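Local structure of RimK-related lysine biosynthesis protein (Thermococcus kodakarensis, 5K2M) at residues D229-E234 with L238-N243; G169-S174 with W192-A197. The protein probably acts as an ATP-dependent, magnesium-requiring ligase of the RimK family, LysX subfamily, in amino-acid biosynthesis. All blocks are in the same frame, centred on the assembly; numbering follows the deposited sequence.

Interaction 1: residues D229-E234 with L238-N243. With MG (magnesium ion), chain R; MG (magnesium ion), chain Q; ADP (adenosine-5'-diphosphate), chain O.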
ATOM      1  N   ASP A 229     -33.673 -36.205  25.448  1.00 38.99           N
ATOM      2  CA  ASP A 229     -34.512 -37.302  24.935  1.00 40.56           C
ATOM      3  C   ASP A 229     -33.971 -38.663  25.375  1.00 40.65           C
ATOM      4  O   ASP A 229     -32.827 -38.995  25.075  1.00 39.62           O
ATOM      5  CB  ASP A 229     -34.534 -37.312  23.411  1.00 41.41           C
ATOM      6  CG  ASP A 229     -35.153 -36.062  22.811  1.00 43.20           C
ATOM      7  OD1 ASP A 229     -35.225 -35.019  23.489  1.00 44.65           O
ATOM      8  OD2 ASP A 229     -35.553 -36.131  21.627  1.00 45.05           O
ATOM      9  N   ILE A 230     -34.810 -39.459  26.035  1.00 40.17           N
ATOM     10  CA  ILE A 230     -34.401 -40.752  26.580  1.00 41.75           C
ATOM     11  C   ILE A 230     -35.288 -41.873  26.008  1.00 42.35           C
ATOM     12  O   ILE A 230     -36.481 -41.669  25.795  1.00 42.35           O
ATOM     13  CB  ILE A 230     -34.458 -40.716  28.130  1.00 42.87           C
ATOM     14  CG1 ILE A 230     -33.371 -39.780  28.672  1.00 44.42           C
ATOM     15  CG2 ILE A 230     -34.289 -42.104  28.727  1.00 44.41           C
ATOM     16  CD1 ILE A 230     -33.550 -39.374  30.126  1.00 45.51           C
ATOM     17  N   PHE A 231     -34.692 -43.038  25.739  1.00 42.33           N
ATOM     18  CA  PHE A 231     -35.434 -44.213  25.276  1.00 43.38           C
ATOM     19  C   PHE A 231     -35.438 -45.319  26.318  1.00 45.39           C
ATOM     20  O   PHE A 231     -34.403 -45.621  26.915  1.00 46.85           O
ATOM     21  CB  PHE A 231     -34.802 -44.834  24.027  1.00 43.18           C
ATOM     22  CG  PHE A 231     -34.710 -43.921  22.830  1.00 41.85           C
ATOM     23  CD1 PHE A 231     -35.441 -42.749  22.738  1.00 40.10           C
ATOM     24  CD2 PHE A 231     -33.893 -44.283  21.760  1.00 41.37           C
ATOM     25  CE1 PHE A 231     -35.354 -41.953  21.620  1.00 40.98           C
ATOM     26  CE2 PHE A 231     -33.797 -43.487  20.637  1.00 42.41           C
ATOM     27  CZ  PHE A 231     -34.532 -42.315  20.565  1.00 42.03           C
ATOM     28  N   GLU A 232     -36.599 -45.937  26.512  1.00 47.80           N
ATOM     29  CA  GLU A 232     -36.686 -47.203  27.239  1.00 50.85           C
ATOM     30  C   GLU A 232     -36.434 -48.330  26.249  1.00 52.86           C
ATOM     31  O   GLU A 232     -36.988 -48.324  25.151  1.00 53.93           O
ATOM     32  CB  GLU A 232     -38.065 -47.380  27.882  1.00 51.13           C
ATOM     33  CG  GLU A 232     -38.399 -46.312  28.916  1.00 51.70           C
ATOM     34  CD  GLU A 232     -39.887 -46.143  29.136  1.00 52.16           C
ATOM     35  OE1 GLU A 232     -40.576 -45.603  28.239  1.00 51.78           O
ATOM     36  OE2 GLU A 232     -40.370 -46.543  30.213  1.00 53.62           O
ATOM     37  N   SER A 233     -35.585 -49.279  26.636  1.00 53.34           N
ATOM     38  CA  SER A 233     -35.284 -50.444  25.816  1.00 53.48           C
ATOM     39  C   SER A 233     -35.106 -51.653  26.714  1.00 55.45           C
ATOM     40  O   SER A 233     -34.987 -51.510  27.931  1.00 54.97           O
ATOM     41  CB  SER A 233     -34.004 -50.213  25.014  1.00 51.80           C
ATOM     42  OG  SER A 233     -32.866 -50.308  25.845  1.00 51.85           O
ATOM     43  N   GLU A 234     -35.058 -52.835  26.102  1.00 57.80           N
ATOM     44  CA  GLU A 234     -34.828 -54.089  26.827  1.00 60.85           C
ATOM     45  C   GLU A 234     -33.523 -54.076  27.636  1.00 59.09           C
ATOM     46  O   GLU A 234     -33.365 -54.865  28.558  1.00 61.66           O
ATOM     47  CB  GLU A 234     -34.867 -55.299  25.868  1.00 64.83           C
ATOM     48  CG  GLU A 234     -33.733 -55.364  24.843  1.00 69.72           C
ATOM     49  CD  GLU A 234     -33.984 -56.366  23.714  1.00 73.64           C
ATOM     50  OE1 GLU A 234     -34.665 -57.389  23.951  1.00 79.27           O
ATOM     51  OE2 GLU A 234     -33.493 -56.138  22.580  1.00 73.63           O
ATOM     52  N   LEU A 238     -31.654 -45.333  27.697  1.00 42.77           N
ATOM     53  CA  LEU A 238     -30.564 -44.835  26.860  1.00 42.73           C
ATOM     54  C   LEU A 238     -30.827 -43.370  26.550  1.00 41.65           C
ATOM     55  O   LEU A 238     -31.975 -42.983  26.287  1.00 41.98           O
ATOM     56  CB  LEU A 238     -30.489 -45.612  25.536  1.00 42.20           C
ATOM     57  CG  LEU A 238     -30.545 -47.139  25.607  1.00 43.73           C
ATOM     58  CD1 LEU A 238     -30.981 -47.738  24.281  1.00 42.94           C
ATOM     59  CD2 LEU A 238     -29.200 -47.707  26.050  1.00 45.50           C
ATOM     60  N   VAL A 239     -29.767 -42.568  26.561  1.00 40.78           N
ATOM     61  CA  VAL A 239     -29.871 -41.168  26.187  1.00 40.49           C
ATOM     62  C   VAL A 239     -29.673 -41.073  24.684  1.00 40.58           C
ATOM     63  O   VAL A 239     -28.689 -41.566  24.159  1.00 40.16           O
ATOM     64  CB  VAL A 239     -28.833 -40.299  26.909  1.00 40.68           C
ATOM     65  CG1 VAL A 239     -28.977 -38.844  26.475  1.00 41.57           C
ATOM     66  CG2 VAL A 239     -29.004 -40.432  28.415  1.00 41.64           C
ATOM     67  N   ASN A 240     -30.619 -40.446  24.001  1.00 39.86           N
ATOM     68  CA  ASN A 240     -30.600 -40.388  22.553  1.00 39.78           C
ATOM     69  C   ASN A 240     -29.977 -39.083  22.080  1.00 40.96           C
ATOM     70  O   ASN A 240     -29.041 -39.070  21.273  1.00 41.52           O
ATOM     71  CB  ASN A 240     -32.016 -40.523  21.995  1.00 38.71           C
ATOM     72  CG  ASN A 240     -32.082 -40.209  20.512  1.00 40.70           C
ATOM     73  OD1 ASN A 240     -31.280 -40.715  19.733  1.00 42.13           O
ATOM     74  ND2 ASN A 240     -33.026 -39.362  20.117  1.00 38.71           N
ATOM     75  N   GLU A 241     -30.495 -37.993  22.624  1.00 39.76           N
ATOM     76  CA  GLU A 241     -30.222 -36.673  22.123  1.00 42.17           C
ATOM     77  C   GLU A 241     -30.396 -35.642  23.226  1.00 38.93           C
ATOM     78  O   GLU A 241     -31.123 -35.882  24.179  1.00 38.34           O
ATOM     79  CB  GLU A 241     -31.254 -36.403  21.042  1.00 45.36           C
ATOM     80  CG  GLU A 241     -30.994 -35.156  20.275  1.00 51.31           C
ATOM     81  CD  GLU A 241     -32.235 -34.511  19.731  1.00 50.93           C
ATOM     82  OE1 GLU A 241     -33.381 -34.842  20.116  1.00 51.38           O
ATOM     83  OE2 GLU A 241     -32.028 -33.611  18.922  1.00 53.70           O
ATOM     84  N   VAL A 242     -29.742 -34.496  23.079  1.00 40.09           N
ATOM     85  CA  VAL A 242     -30.002 -33.317  23.911  1.00 41.14           C
ATOM     86  C   VAL A 242     -30.332 -32.146  22.972  1.00 41.27           C
ATOM     87  O   VAL A 242     -29.918 -32.156  21.821  1.00 42.72           O
ATOM     88  CB  VAL A 242     -28.803 -32.998  24.834  1.00 42.86           C
ATOM     89  CG1 VAL A 242     -28.548 -34.159  25.796  1.00 43.35           C
ATOM     90  CG2 VAL A 242     -27.543 -32.716  24.032  1.00 42.88           C
ATOM     91  N   ASN A 243     -31.085 -31.159  23.458  1.00 38.30           N
ATOM     92  CA  ASN A 243     -31.586 -30.060  22.619  1.00 37.05           C
ATOM     93  C   ASN A 243     -31.395 -28.714  23.309  1.00 37.65           C
ATOM     94  O   ASN A 243     -31.943 -28.511  24.386  1.00 39.91           O
ATOM     95  CB  ASN A 243     -33.066 -30.257  22.355  1.00 37.45           C
ATOM     96  CG  ASN A 243     -33.354 -31.480  21.520  1.00 39.86           C
ATOM     97  OD1 ASN A 243     -33.250 -31.443  20.285  1.00 39.86           O
ATOM     98  ND2 ASN A 243     -33.749 -32.575  22.180  1.00 40.74           N
TER
HETATM   99 MG    MG R 304     -33.722 -32.698  18.778  1.00 42.03          MG
HETATM  100 MG    MG Q 303     -35.597 -35.441  19.734  1.00 37.02          MG
HETATM  101  PB  ADP O 301     -34.907 -34.941  16.555  1.00 39.40           P
HETATM  102  O1B ADP O 301     -35.996 -35.049  17.587  1.00 38.60           O
HETATM  103  O2B ADP O 301     -35.408 -34.753  15.143  1.00 35.17           O
HETATM  104  O3B ADP O 301     -33.803 -33.965  16.877  1.00 37.34           O
HETATM  105  PA  ADP O 301     -34.366 -37.612  17.533  1.00 36.71           P
HETATM  106  O1A ADP O 301     -34.806 -37.122  18.898  1.00 38.17           O
HETATM  107  O2A ADP O 301     -33.107 -38.418  17.508  1.00 32.63           O
HETATM  108  O3A ADP O 301     -34.221 -36.406  16.482  1.00 36.49           O
HETATM  109  O5' ADP O 301     -35.534 -38.495  16.879  1.00 33.36           O
HETATM  110  C5' ADP O 301     -36.884 -38.092  16.933  1.00 32.34           C
HETATM  111  C4' ADP O 301     -37.737 -39.222  17.485  1.00 33.10           C
HETATM  112  O4' ADP O 301     -37.621 -40.367  16.633  1.00 31.75           O
HETATM  113  C3' ADP O 301     -37.363 -39.687  18.884  1.00 32.87           C
HETATM  114  O3' ADP O 301     -38.053 -38.939  19.897  1.00 32.72           O
HETATM  115  C2' ADP O 301     -37.796 -41.140  18.843  1.00 31.13           C
HETATM  116  O2' ADP O 301     -39.192 -41.291  19.090  1.00 30.90           O
HETATM  117  C1' ADP O 301     -37.554 -41.555  17.411  1.00 31.29           C
HETATM  118  N9  ADP O 301     -36.219 -42.153  17.273  1.00 31.00           N
HETATM  119  C8  ADP O 301     -35.077 -41.502  16.966  1.00 31.58           C
HETATM  120  N7  ADP O 301     -34.023 -42.336  16.936  1.00 31.45           N
HETATM  121  C5  ADP O 301     -34.499 -43.555  17.247  1.00 30.78           C
HETATM  122  C6  ADP O 301     -33.934 -44.897  17.376  1.00 29.16           C
HETATM  123  N6  ADP O 301     -32.614 -45.105  17.177  1.00 28.90           N
HETATM  124  N1  ADP O 301     -34.777 -45.897  17.702  1.00 28.90           N
HETATM  125  C2  ADP O 301     -36.088 -45.703  17.904  1.00 29.36           C
HETATM  126  N3  ADP O 301     -36.678 -44.512  17.803  1.00 29.48           N
HETATM  127  C4  ADP O 301     -35.945 -43.427  17.476  1.00 30.68           C
HETATM  128  O   HOH W   1     -37.543 -36.352  19.843  1.00 42.68           O
HETATM  129  O   HOH W   2     -32.523 -31.293  17.569  1.00 45.03           O
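Asp229 faces both Asn240 and Glu241 across the hairpin of strands 225-233 and 236-243, a classic beta bulge in the ATP-grasp nucleotide site. Its N reaches Glu241 O, while its own O accepts the N-H of Asn240. This is the tight end. The Asp229 and Glu241 carboxylates run side by side, planes 89° apart, with Asp229 OD2 2.9 Å from Glu241 OE1. A shared magnesium ion, 2.0 Å from Asp229 OD2 and 2.3 Å from Glu241 OE1, probably makes that approach of two anions tolerable; Arg173 salt-bridges Asp229 and Lys83 hydrogen-bonds Glu241 OE2, probably offsetting more charge. Both Glu241 oxygens and Asn243 OD1 bind a second magnesium ion. Asn240 CB sits over one face of Phe231, 3.7 Å from the ring centroid. With CG anti to the backbone N (chi1 169°), the amide passes Phe231 CZ and gives Asn240 ND2 a 2.8 Å hydrogen bond to ADP O2A. Phe231 CE2 meets the adenine obliquely, 3.5 Å from ADP C5. Replacing Phe231 by alanine is likely to open a gap between base and strand, leaving both adenine and Asn240 freer to shift. Toward the turn the contact thins into partly exposed Ser233, whose OG bonds to Gly236 O and touches Leu238 CD1 at 3.6 Å.

Interaction 2: residues G169-S174 with W192-A197. With ADP (adenosine-5'-diphosphate), chain O; PO4 (phosphate ion), chain P.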
ATOM      1  N   GLY A 169     -43.883 -47.880  22.553  1.00 50.32           N
ATOM      2  CA  GLY A 169     -44.877 -46.926  22.045  1.00 49.23           C
ATOM      3  C   GLY A 169     -44.699 -45.483  22.499  1.00 48.57           C
ATOM      4  O   GLY A 169     -45.611 -44.673  22.361  1.00 48.34           O
ATOM      5  N   ARG A 170     -43.516 -45.151  23.011  1.00 48.19           N
ATOM      6  CA  ARG A 170     -43.262 -43.827  23.584  1.00 47.01           C
ATOM      7  C   ARG A 170     -41.779 -43.621  23.817  1.00 45.95           C
ATOM      8  O   ARG A 170     -41.003 -44.571  23.859  1.00 47.29           O
ATOM      9  CB  ARG A 170     -43.967 -43.690  24.937  1.00 46.95           C
ATOM     10  CG  ARG A 170     -43.348 -44.580  26.011  1.00 48.13           C
ATOM     11  CD  ARG A 170     -44.211 -44.737  27.247  1.00 48.25           C
ATOM     12  NE  ARG A 170     -43.479 -45.413  28.311  1.00 49.49           N
ATOM     13  CZ  ARG A 170     -43.980 -45.708  29.511  1.00 51.90           C
ATOM     14  NH1 ARG A 170     -45.230 -45.391  29.825  1.00 52.01           N
ATOM     15  NH2 ARG A 170     -43.225 -46.321  30.414  1.00 52.96           N
ATOM     16  N   ASP A 171     -41.391 -42.370  24.009  1.00 44.95           N
ATOM     17  CA  ASP A 171     -40.084 -42.081  24.560  1.00 43.95           C
ATOM     18  C   ASP A 171     -40.233 -41.030  25.646  1.00 43.18           C
ATOM     19  O   ASP A 171     -41.354 -40.682  26.028  1.00 41.37           O
ATOM     20  CB  ASP A 171     -39.076 -41.718  23.464  1.00 45.17           C
ATOM     21  CG  ASP A 171     -39.204 -40.295  22.965  1.00 44.51           C
ATOM     22  OD1 ASP A 171     -40.266 -39.670  23.115  1.00 43.92           O
ATOM     23  OD2 ASP A 171     -38.209 -39.806  22.391  1.00 48.21           O
ATOM     24  N   ILE A 172     -39.108 -40.557  26.167  1.00 43.31           N
ATOM     25  CA  ILE A 172     -39.114 -39.711  27.364  1.00 42.84           C
ATOM     26  C   ILE A 172     -38.418 -38.412  27.035  1.00 40.58           C
ATOM     27  O   ILE A 172     -37.392 -38.403  26.372  1.00 39.61           O
ATOM     28  CB  ILE A 172     -38.398 -40.410  28.545  1.00 43.90           C
ATOM     29  CG1 ILE A 172     -39.223 -41.611  29.018  1.00 43.82           C
ATOM     30  CG2 ILE A 172     -38.139 -39.438  29.706  1.00 43.88           C
ATOM     31  CD1 ILE A 172     -38.386 -42.664  29.723  1.00 45.42           C
ATOM     32  N   ARG A 173     -39.007 -37.319  27.488  1.00 41.31           N
ATOM     33  CA  ARG A 173     -38.428 -36.013  27.332  1.00 40.91           C
ATOM     34  C   ARG A 173     -38.284 -35.382  28.709  1.00 39.91           C
ATOM     35  O   ARG A 173     -39.281 -35.129  29.368  1.00 38.35           O
ATOM     36  CB  ARG A 173     -39.339 -35.178  26.444  1.00 43.15           C
ATOM     37  CG  ARG A 173     -39.028 -33.702  26.459  1.00 47.78           C
ATOM     38  CD  ARG A 173     -37.626 -33.421  25.941  1.00 51.12           C
ATOM     39  NE  ARG A 173     -37.674 -32.162  25.213  1.00 58.47           N
ATOM     40  CZ  ARG A 173     -37.399 -31.971  23.930  1.00 56.53           C
ATOM     41  NH1 ARG A 173     -36.969 -32.939  23.131  1.00 53.67           N
ATOM     42  NH2 ARG A 173     -37.514 -30.743  23.461  1.00 64.97           N
ATOM     43  N   SER A 174     -37.047 -35.125  29.131  1.00 39.20           N
ATOM     44  CA  SER A 174     -36.784 -34.503  30.423  1.00 40.20           C
ATOM     45  C   SER A 174     -36.056 -33.174  30.262  1.00 39.92           C
ATOM     46  O   SER A 174     -35.533 -32.860  29.189  1.00 39.02           O
ATOM     47  CB  SER A 174     -35.974 -35.439  31.321  1.00 41.29           C
ATOM     48  OG  SER A 174     -34.695 -35.690  30.768  1.00 42.24           O
ATOM     49  N   TRP A 192     -43.260 -44.830  15.333  1.00 45.51           N
ATOM     50  CA  TRP A 192     -41.967 -44.923  16.049  1.00 45.02           C
ATOM     51  C   TRP A 192     -41.279 -43.571  16.294  1.00 43.83           C
ATOM     52  O   TRP A 192     -40.465 -43.447  17.211  1.00 42.77           O
ATOM     53  CB  TRP A 192     -40.993 -45.899  15.352  1.00 43.60           C
ATOM     54  CG  TRP A 192     -40.442 -45.419  14.052  1.00 41.70           C
ATOM     55  CD1 TRP A 192     -41.026 -45.538  12.831  1.00 41.53           C
ATOM     56  CD2 TRP A 192     -39.191 -44.745  13.835  1.00 40.48           C
ATOM     57  NE1 TRP A 192     -40.226 -44.984  11.866  1.00 41.73           N
ATOM     58  CE2 TRP A 192     -39.091 -44.490  12.450  1.00 39.71           C
ATOM     59  CE3 TRP A 192     -38.152 -44.329  14.675  1.00 38.92           C
ATOM     60  CZ2 TRP A 192     -37.992 -43.837  11.881  1.00 38.41           C
ATOM     61  CZ3 TRP A 192     -37.052 -43.685  14.112  1.00 38.65           C
ATOM     62  CH2 TRP A 192     -36.981 -43.444  12.725  1.00 38.92           C
ATOM     63  N   ILE A 193     -41.612 -42.570  15.481  1.00 43.99           N
ATOM     64  CA  ILE A 193     -41.181 -41.183  15.705  1.00 44.55           C
ATOM     65  C   ILE A 193     -42.215 -40.453  16.584  1.00 44.28           C
ATOM     66  O   ILE A 193     -43.337 -40.186  16.147  1.00 45.79           O
ATOM     67  CB  ILE A 193     -40.999 -40.418  14.372  1.00 44.86           C
ATOM     68  CG1 ILE A 193     -40.028 -41.166  13.454  1.00 44.88           C
ATOM     69  CG2 ILE A 193     -40.485 -39.007  14.634  1.00 45.92           C
ATOM     70  CD1 ILE A 193     -40.071 -40.716  12.000  1.00 46.05           C
ATOM     71  N   THR A 194     -41.820 -40.117  17.808  1.00 45.07           N
ATOM     72  CA  THR A 194     -42.751 -39.630  18.835  1.00 46.48           C
ATOM     73  C   THR A 194     -42.783 -38.116  19.072  1.00 46.89           C
ATOM     74  O   THR A 194     -43.457 -37.679  19.991  1.00 48.83           O
ATOM     75  CB  THR A 194     -42.403 -40.251  20.207  1.00 47.16           C
ATOM     76  OG1 THR A 194     -41.048 -39.921  20.538  1.00 45.10           O
ATOM     77  CG2 THR A 194     -42.568 -41.757  20.188  1.00 47.07           C
ATOM     78  N   ASN A 195     -42.070 -37.307  18.291  1.00 48.89           N
ATOM     79  CA  ASN A 195     -41.978 -35.866  18.610  1.00 48.89           C
ATOM     80  C   ASN A 195     -43.393 -35.289  18.716  1.00 49.88           C
ATOM     81  O   ASN A 195     -44.268 -35.661  17.921  1.00 49.23           O
ATOM     82  CB  ASN A 195     -41.233 -35.050  17.542  1.00 48.64           C
ATOM     83  CG  ASN A 195     -39.770 -35.431  17.379  1.00 48.68           C
ATOM     84  OD1 ASN A 195     -38.852 -34.689  17.773  1.00 48.77           O
ATOM     85  ND2 ASN A 195     -39.542 -36.536  16.730  1.00 46.42           N
ATOM     86  N   THR A 196     -43.614 -34.378  19.666  1.00 48.82           N
ATOM     87  CA  THR A 196     -44.885 -33.649  19.748  1.00 50.15           C
ATOM     88  C   THR A 196     -45.091 -32.786  18.496  1.00 50.80           C
ATOM     89  O   THR A 196     -46.225 -32.575  18.071  1.00 52.02           O
ATOM     90  CB  THR A 196     -44.974 -32.746  20.991  1.00 49.99           C
ATOM     91  OG1 THR A 196     -43.920 -31.779  20.953  1.00 47.67           O
ATOM     92  CG2 THR A 196     -44.865 -33.569  22.277  1.00 51.60           C
ATOM     93  N   ALA A 197     -43.998 -32.304  17.898  1.00 48.19           N
ATOM     94  CA  ALA A 197     -44.073 -31.601  16.616  1.00 49.08           C
ATOM     95  C   ALA A 197     -44.699 -32.460  15.508  1.00 51.08           C
ATOM     96  O   ALA A 197     -45.185 -31.915  14.519  1.00 49.27           O
ATOM     97  CB  ALA A 197     -42.691 -31.121  16.177  1.00 48.51           C
TER
HETATM   98  PB  ADP O 301     -34.907 -34.941  16.555  1.00 39.40           P
HETATM   99  O1B ADP O 301     -35.996 -35.049  17.587  1.00 38.60           O
HETATM  100  O2B ADP O 301     -35.408 -34.753  15.143  1.00 35.17           O
HETATM  101  O3B ADP O 301     -33.803 -33.965  16.877  1.00 37.34           O
HETATM  102  PA  ADP O 301     -34.366 -37.612  17.533  1.00 36.71           P
HETATM  103  O1A ADP O 301     -34.806 -37.122  18.898  1.00 38.17           O
HETATM  104  O2A ADP O 301     -33.107 -38.418  17.508  1.00 32.63           O
HETATM  105  O3A ADP O 301     -34.221 -36.406  16.482  1.00 36.49           O
HETATM  106  O5' ADP O 301     -35.534 -38.495  16.879  1.00 33.36           O
HETATM  107  C5' ADP O 301     -36.884 -38.092  16.933  1.00 32.34           C
HETATM  108  C4' ADP O 301     -37.737 -39.222  17.485  1.00 33.10           C
HETATM  109  O4' ADP O 301     -37.621 -40.367  16.633  1.00 31.75           O
HETATM  110  C3' ADP O 301     -37.363 -39.687  18.884  1.00 32.87           C
HETATM  111  O3' ADP O 301     -38.053 -38.939  19.897  1.00 32.72           O
HETATM  112  C2' ADP O 301     -37.796 -41.140  18.843  1.00 31.13           C
HETATM  113  O2' ADP O 301     -39.192 -41.291  19.090  1.00 30.90           O
HETATM  114  C1' ADP O 301     -37.554 -41.555  17.411  1.00 31.29           C
HETATM  115  N9  ADP O 301     -36.219 -42.153  17.273  1.00 31.00           N
HETATM  116  C8  ADP O 301     -35.077 -41.502  16.966  1.00 31.58           C
HETATM  117  N7  ADP O 301     -34.023 -42.336  16.936  1.00 31.45           N
HETATM  118  C5  ADP O 301     -34.499 -43.555  17.247  1.00 30.78           C
HETATM  119  C6  ADP O 301     -33.934 -44.897  17.376  1.00 29.16           C
HETATM  120  N6  ADP O 301     -32.614 -45.105  17.177  1.00 28.90           N
HETATM  121  N1  ADP O 301     -34.777 -45.897  17.702  1.00 28.90           N
HETATM  122  C2  ADP O 301     -36.088 -45.703  17.904  1.00 29.36           C
HETATM  123  N3  ADP O 301     -36.678 -44.512  17.803  1.00 29.48           N
HETATM  124  C4  ADP O 301     -35.945 -43.427  17.476  1.00 30.68           C
HETATM  125  P   PO4 P 302     -36.659 -32.375  19.388  1.00 39.49           P
HETATM  126  O1  PO4 P 302     -36.728 -33.788  19.917  1.00 40.05           O
HETATM  127  O2  PO4 P 302     -37.915 -32.008  18.611  1.00 43.35           O
HETATM  128  O3  PO4 P 302     -36.520 -31.448  20.570  1.00 43.04           O
HETATM  129  O4  PO4 P 302     -35.499 -32.223  18.451  1.00 44.32           O
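Thr194 and Asp171 meet through one hydrogen bond, Thr194 OG1 donating to Asp171 OD1 over 2.7 Å, which ties the loop after strand 180-188 to strand 170-177 of the ATP-grasp domain. The hydroxyl comes from above the carboxylate, 74° out of its plane. Asp171 holds CG between its backbone N and carbonyl carbon (chi1 79°), which brings OD1 to the threonine and OD2 to the nucleotide. Further hydrogen bonds grip the ribose. ADP O3' donates to Asp171 OD2 at 2.6 Å; ADP O2' accepts from Thr194 N and lies 2.7 Å from Thr194 OG1 and 3.1 Å from Trp192 O, both of which can take its proton. Charged contacts form a second group: Arg187 bridges to Asp171 OD2, and the guanidinium of Arg173 turns its edge to a phosphate, probably from the crystallisation liquor, in charged hydrogen bonds, NH1 lying 3.0 Å from phosphate O3. Van der Waals contacts are few. Thr194 CG2 rests 4.0 Å from Arg170 CA, and ADP N3 lies at the Trp192 ring edge, near its plane, 3.5 Å from CE3. Because Asp171 gives one oxygen to the loop and the other to the ribose, loop position and sugar binding are probably linked.

Interactions 1 and 2 lie about 10 Å apart, centre to centre, and share one antiparallel sheet in which strands 225-233 and 170-177 are neighbours. Ile230 N approaches Ile172 O at 2.8 Å, a probable hydrogen bond between the two strands. A salt bridge of 2.7 Å from Arg173 NH1 to Asp229 OD1 then ties a metal ligand of interaction 1 to the phosphate-binding arginine of interaction 2. Both contacts line the same ADP pocket: 229-234 with 238-243 meets the base, the phosphates and both magnesium ions, whereas 169-174 with 192-197 holds the ribose hydroxyls, with Trp192 also at the base. Arg187, the arginine that pairs with Asp171, also hydrogen-bonds Asp229 OD2.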